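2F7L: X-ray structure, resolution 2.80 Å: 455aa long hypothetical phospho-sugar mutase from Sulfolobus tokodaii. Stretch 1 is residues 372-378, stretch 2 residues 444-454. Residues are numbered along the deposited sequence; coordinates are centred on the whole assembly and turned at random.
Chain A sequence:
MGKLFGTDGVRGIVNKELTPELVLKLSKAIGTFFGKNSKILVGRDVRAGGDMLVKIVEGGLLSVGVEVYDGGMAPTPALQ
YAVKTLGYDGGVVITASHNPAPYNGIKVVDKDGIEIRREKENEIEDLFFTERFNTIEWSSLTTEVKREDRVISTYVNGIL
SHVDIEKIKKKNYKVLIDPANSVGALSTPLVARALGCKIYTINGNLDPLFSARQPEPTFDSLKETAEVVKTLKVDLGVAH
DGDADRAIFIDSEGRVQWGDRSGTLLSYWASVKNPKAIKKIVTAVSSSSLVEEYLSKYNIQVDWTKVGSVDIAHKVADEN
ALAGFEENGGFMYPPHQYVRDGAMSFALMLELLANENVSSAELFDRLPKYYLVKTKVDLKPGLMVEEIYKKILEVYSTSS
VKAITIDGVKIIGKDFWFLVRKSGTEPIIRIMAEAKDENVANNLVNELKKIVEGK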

ATOM      1  N   LEU A 372      15.318  -7.067  13.639  1.00 42.84           N
ATOM      2  CA  LEU A 372      15.723  -6.401  12.422  1.00 42.22           C
ATOM      3  C   LEU A 372      16.819  -5.392  12.611  1.00 42.12           C
ATOM      4  O   LEU A 372      16.821  -4.636  13.581  1.00 42.12           O
ATOM      5  CB  LEU A 372      14.535  -5.680  11.800  1.00 42.39           C
ATOM      6  CG  LEU A 372      14.884  -4.875  10.555  1.00 41.31           C
ATOM      7  CD1 LEU A 372      15.054  -5.826   9.378  1.00 40.85           C
ATOM      8  CD2 LEU A 372      13.797  -3.871  10.291  1.00 40.53           C
ATOM      9  N   VAL A 373      17.734  -5.381  11.644  1.00 41.62           N
ATOM     10  CA  VAL A 373      18.863  -4.463  11.602  1.00 41.21           C
ATOM     11  C   VAL A 373      18.933  -4.068  10.138  1.00 41.64           C
ATOM     12  O   VAL A 373      19.068  -4.931   9.267  1.00 41.96           O
ATOM     13  CB  VAL A 373      20.198  -5.152  12.011  1.00 40.73           C
ATOM     14  CG1 VAL A 373      21.353  -4.154  11.939  1.00 39.12           C
ATOM     15  CG2 VAL A 373      20.084  -5.720  13.409  1.00 40.02           C
ATOM     16  N   LYS A 374      18.830  -2.772   9.867  1.00 41.76           N
ATOM     17  CA  LYS A 374      18.846  -2.271   8.495  1.00 42.18           C
ATOM     18  C   LYS A 374      19.939  -1.215   8.360  1.00 42.16           C
ATOM     19  O   LYS A 374      20.533  -0.837   9.356  1.00 41.83           O
ATOM     20  CB  LYS A 374      17.480  -1.653   8.156  1.00 41.76           C
ATOM     21  CG  LYS A 374      17.411  -0.155   8.462  1.00 42.67           C
ATOM     22  CD  LYS A 374      16.127   0.281   9.161  1.00 42.59           C
ATOM     23  CE  LYS A 374      14.935   0.236   8.246  1.00 41.57           C
ATOM     24  NZ  LYS A 374      14.759  -1.146   7.783  1.00 42.01           N
ATOM     25  N   THR A 375      20.188  -0.748   7.133  1.00 43.16           N
ATOM     26  CA  THR A 375      21.200   0.284   6.844  1.00 44.14           C
ATOM     27  C   THR A 375      21.238   0.705   5.380  1.00 43.30           C
ATOM     28  O   THR A 375      20.746  -0.002   4.503  1.00 43.45           O
ATOM     29  CB  THR A 375      22.625  -0.180   7.229  1.00 45.48           C
ATOM     30  OG1 THR A 375      22.711  -0.288   8.653  1.00 48.91           O
ATOM     31  CG2 THR A 375      23.681   0.814   6.770  1.00 45.76           C
ATOM     32  N   LYS A 376      21.810   1.876   5.128  1.00 42.63           N
ATOM     33  CA  LYS A 376      21.951   2.387   3.770  1.00 42.32           C
ATOM     34  C   LYS A 376      23.441   2.614   3.541  1.00 41.41           C
ATOM     35  O   LYS A 376      24.132   3.100   4.421  1.00 41.00           O
ATOM     36  CB  LYS A 376      21.190   3.718   3.598  1.00 42.16           C
ATOM     37  CG  LYS A 376      19.750   3.698   4.126  1.00 42.12           C
ATOM     38  CD  LYS A 376      18.778   4.594   3.332  1.00 42.23           C
ATOM     39  CE  LYS A 376      18.857   6.073   3.709  1.00 42.61           C
ATOM     40  NZ  LYS A 376      18.059   6.966   2.789  1.00 41.48           N
ATOM     41  N   VAL A 377      23.951   2.222   2.385  1.00 41.40           N
ATOM     42  CA  VAL A 377      25.360   2.467   2.078  1.00 41.33           C
ATOM     43  C   VAL A 377      25.457   2.959   0.642  1.00 41.33           C
ATOM     44  O   VAL A 377      24.846   2.399  -0.268  1.00 40.81           O
ATOM     45  CB  VAL A 377      26.261   1.211   2.327  1.00 40.86           C
ATOM     46  CG1 VAL A 377      25.400  -0.020   2.451  1.00 41.46           C
ATOM     47  CG2 VAL A 377      27.311   1.062   1.220  1.00 39.18           C
ATOM     48  N   ASP A 378      26.199   4.045   0.470  1.00 42.62           N
ATOM     49  CA  ASP A 378      26.361   4.671  -0.832  1.00 43.84           C
ATOM     50  C   ASP A 378      27.009   3.749  -1.814  1.00 44.52           C
ATOM     51  O   ASP A 378      27.809   2.890  -1.446  1.00 44.06           O
ATOM     52  CB  ASP A 378      27.210   5.933  -0.749  1.00 44.89           C
ATOM     53  CG  ASP A 378      26.553   7.044   0.044  1.00 46.51           C
ATOM     54  OD1 ASP A 378      27.034   8.193  -0.073  1.00 49.05           O
ATOM     55  OD2 ASP A 378      25.582   6.793   0.790  1.00 47.06           O
ATOM     56  N   LEU A 444      25.492  -9.956  10.553  1.00 43.43           N
ATOM     57  CA  LEU A 444      25.147 -10.109   9.135  1.00 42.69           C
ATOM     58  C   LEU A 444      25.261  -8.804   8.377  1.00 43.13           C
ATOM     59  O   LEU A 444      25.936  -8.712   7.340  1.00 43.29           O
ATOM     60  CB  LEU A 444      23.715 -10.609   8.986  1.00 41.18           C
ATOM     61  CG  LEU A 444      23.525 -12.118   9.027  1.00 40.49           C
ATOM     62  CD1 LEU A 444      22.047 -12.457   9.037  1.00 39.70           C
ATOM     63  CD2 LEU A 444      24.238 -12.728   7.839  1.00 39.03           C
ATOM     64  N   VAL A 445      24.576  -7.796   8.903  1.00 43.02           N
ATOM     65  CA  VAL A 445      24.568  -6.489   8.293  1.00 43.39           C
ATOM     66  C   VAL A 445      25.986  -5.992   8.099  1.00 43.97           C
ATOM     67  O   VAL A 445      26.336  -5.502   7.017  1.00 43.92           O
ATOM     68  CB  VAL A 445      23.771  -5.505   9.156  1.00 43.53           C
ATOM     69  CG1 VAL A 445      23.812  -4.095   8.545  1.00 43.02           C
ATOM     70  CG2 VAL A 445      22.336  -6.002   9.281  1.00 43.43           C
ATOM     71  N   ASN A 446      26.805  -6.140   9.138  1.00 44.24           N
ATOM     72  CA  ASN A 446      28.189  -5.697   9.074  1.00 44.59           C
ATOM     73  C   ASN A 446      28.957  -6.323   7.935  1.00 44.17           C
ATOM     74  O   ASN A 446      29.613  -5.614   7.167  1.00 43.07           O
ATOM     75  CB  ASN A 446      28.888  -5.981  10.388  1.00 45.44           C
ATOM     76  CG  ASN A 446      28.346  -5.134  11.502  1.00 46.59           C
ATOM     77  OD1 ASN A 446      28.137  -3.930  11.323  1.00 46.49           O
ATOM     78  ND2 ASN A 446      28.111  -5.746  12.662  1.00 47.36           N
ATOM     79  N   GLU A 447      28.881  -7.647   7.830  1.00 44.54           N
ATOM     80  CA  GLU A 447      29.565  -8.357   6.750  1.00 44.76           C
ATOM     81  C   GLU A 447      29.097  -7.795   5.405  1.00 43.89           C
ATOM     82  O   GLU A 447      29.895  -7.360   4.571  1.00 43.06           O
ATOM     83  CB  GLU A 447      29.260  -9.863   6.814  1.00 46.07           C
ATOM     84  CG  GLU A 447      29.984 -10.627   7.911  1.00 47.54           C
ATOM     85  CD  GLU A 447      31.444 -10.200   8.024  1.00 49.32           C
ATOM     86  OE1 GLU A 447      31.712  -9.209   8.742  1.00 49.47           O
ATOM     87  OE2 GLU A 447      32.323 -10.836   7.386  1.00 49.56           O
ATOM     88  N   LEU A 448      27.785  -7.799   5.216  1.00 43.07           N
ATOM     89  CA  LEU A 448      27.201  -7.306   3.989  1.00 42.94           C
ATOM     90  C   LEU A 448      27.679  -5.885   3.669  1.00 43.28           C
ATOM     91  O   LEU A 448      28.113  -5.611   2.535  1.00 42.40           O
ATOM     92  CB  LEU A 448      25.667  -7.374   4.091  1.00 41.39           C
ATOM     93  CG  LEU A 448      25.070  -8.782   4.207  1.00 39.80           C
ATOM     94  CD1 LEU A 448      23.629  -8.683   4.643  1.00 39.19           C
ATOM     95  CD2 LEU A 448      25.181  -9.527   2.885  1.00 37.44           C
ATOM     96  N   LYS A 449      27.612  -4.996   4.665  1.00 43.46           N
ATOM     97  CA  LYS A 449      28.037  -3.601   4.497  1.00 44.26           C
ATOM     98  C   LYS A 449      29.425  -3.566   3.852  1.00 44.68           C
ATOM     99  O   LYS A 449      29.668  -2.795   2.925  1.00 43.82           O
ATOM    100  CB  LYS A 449      28.069  -2.889   5.861  1.00 44.76           C
ATOM    101  CG  LYS A 449      28.141  -1.359   5.829  1.00 44.80           C
ATOM    102  CD  LYS A 449      27.616  -0.820   7.157  1.00 46.86           C
ATOM    103  CE  LYS A 449      27.281   0.683   7.150  1.00 49.33           C
ATOM    104  NZ  LYS A 449      28.451   1.622   7.303  1.00 49.62           N
ATOM    105  N   LYS A 450      30.322  -4.417   4.342  1.00 45.42           N
ATOM    106  CA  LYS A 450      31.668  -4.488   3.806  1.00 46.39           C
ATOM    107  C   LYS A 450      31.633  -4.786   2.326  1.00 46.59           C
ATOM    108  O   LYS A 450      32.106  -3.987   1.526  1.00 46.37           O
ATOM    109  CB  LYS A 450      32.476  -5.576   4.503  1.00 47.42           C
ATOM    110  CG  LYS A 450      33.402  -5.044   5.573  1.00 49.48           C
ATOM    111  CD  LYS A 450      32.819  -5.200   6.967  1.00 51.14           C
ATOM    112  CE  LYS A 450      33.192  -6.555   7.577  1.00 52.14           C
ATOM    113  NZ  LYS A 450      32.609  -7.705   6.817  1.00 53.62           N
ATOM    114  N   ILE A 451      31.063  -5.939   1.976  1.00 47.02           N
ATOM    115  CA  ILE A 451      30.958  -6.384   0.582  1.00 46.83           C
ATOM    116  C   ILE A 451      30.348  -5.326  -0.329  1.00 47.35           C
ATOM    117  O   ILE A 451      30.805  -5.125  -1.456  1.00 46.28           O
ATOM    118  CB  ILE A 451      30.085  -7.656   0.452  1.00 46.15           C
ATOM    119  CG1 ILE A 451      30.683  -8.794   1.267  1.00 45.73           C
ATOM    120  CG2 ILE A 451      29.965  -8.063  -1.008  1.00 45.11           C
ATOM    121  CD1 ILE A 451      29.859 -10.063   1.222  1.00 46.32           C
ATOM    122  N   VAL A 452      29.302  -4.664   0.163  1.00 48.43           N
ATOM    123  CA  VAL A 452      28.622  -3.637  -0.619  1.00 49.68           C
ATOM    124  C   VAL A 452      29.594  -2.505  -0.833  1.00 50.99           C
ATOM    125  O   VAL A 452      29.612  -1.866  -1.883  1.00 51.30           O
ATOM    126  CB  VAL A 452      27.350  -3.113   0.103  1.00 49.17           C
ATOM    127  CG1 VAL A 452      26.844  -1.853  -0.571  1.00 48.05           C
ATOM    128  CG2 VAL A 452      26.265  -4.189   0.092  1.00 47.90           C
ATOM    129  N   GLU A 453      30.422  -2.276   0.175  1.00 52.72           N
ATOM    130  CA  GLU A 453      31.417  -1.226   0.101  1.00 54.34           C
ATOM    131  C   GLU A 453      32.521  -1.624  -0.863  1.00 54.93           C
ATOM    132  O   GLU A 453      33.489  -0.894  -1.037  1.00 55.28           O
ATOM    133  CB  GLU A 453      31.993  -0.974   1.490  1.00 54.71           C
ATOM    134  CG  GLU A 453      31.189   0.008   2.320  1.00 55.89           C
ATOM    135  CD  GLU A 453      31.432  -0.160   3.804  1.00 57.22           C
ATOM    136  OE1 GLU A 453      32.584  -0.454   4.195  1.00 57.45           O
ATOM    137  OE2 GLU A 453      30.467  -0.001   4.584  1.00 58.83           O
ATOM    138  N   GLY A 454      32.349  -2.772  -1.514  1.00 55.74           N
ATOM    139  CA  GLY A 454      33.365  -3.258  -2.427  1.00 56.63           C
ATOM    140  C   GLY A 454      34.491  -3.660  -1.508  1.00 57.28           C
ATOM    141  O   GLY A 454      35.659  -3.701  -1.898  1.00 56.94           O
TER

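Strand 372-378 lies along helix 444-452, and the two run in nearly the same direction. Their axes diverge by 19° and come within 9.0 Å of each other. No hydrogen bond crosses between the stretches. The contact rests on side-chain packing, and it buries 330 Å² in all.

Val377 covers the most surface. Its CA-to-CB bond points toward the helix, and the residue is buried. Val377 CG2 lies 3.5 Å from Val452 CG1, an apolar contact near the end of the helix. The same methyl, Val377 CG2, is 4.2 Å from Glu453 CG, so the aliphatic part of the glutamate also borders the valine. Chi1 of Val377 is 16°, between the usual wells. A short branched side chain suits this place because its methyls reach the helix directly from the strand backbone.

Val445 comes next and serves the other end of the contact. It is buried, points toward the strand and has chi1 in the t well. Val445 CG2 packs against Val373 CG1 at 3.4 Å. The CA atoms of Val373 and Val445 are 6.9 Å apart, close enough for two small side chains to meet. Val445 CG1 also lies near the next inward strand residue, 4.0 Å from Thr375 OG1. Val445 thus touches two strand residues that both point toward the helix.

Lys449 lies one helical turn after Val445. Its CA-to-CB bond points sideways, and its long chain passes beside the strand. Lys449 CE is 3.6 Å from Thr375 CG2, so the contact is made by carbon atoms. The charged end lies farther from the threonine methyl. Lys449 NZ forms a long salt bridge with Glu453 OE2, at 3.8 Å. Lysine fits this edge because it offers methylene groups to the strand and an amino group to the glutamate.

Thr375 has both a methyl and a hydroxyl to place. The methyl meets Lys449, while Thr375 OG1 donates a very short hydrogen bond, 2.4 Å, to Lys374 O. The hydroxyl is therefore paired within its own strand.

The strand alternates. Val373, Thr375 and Val377 point toward the helix, whereas Lys374 and Lys376 point away and are exposed. The helix answers with Val445, Lys449 and Val452, spaced four and three residues apart, which brings them to one side. Beyond the helix, Gly454 adopts positive phi in a Schellman motif, a conformation that favours glycine.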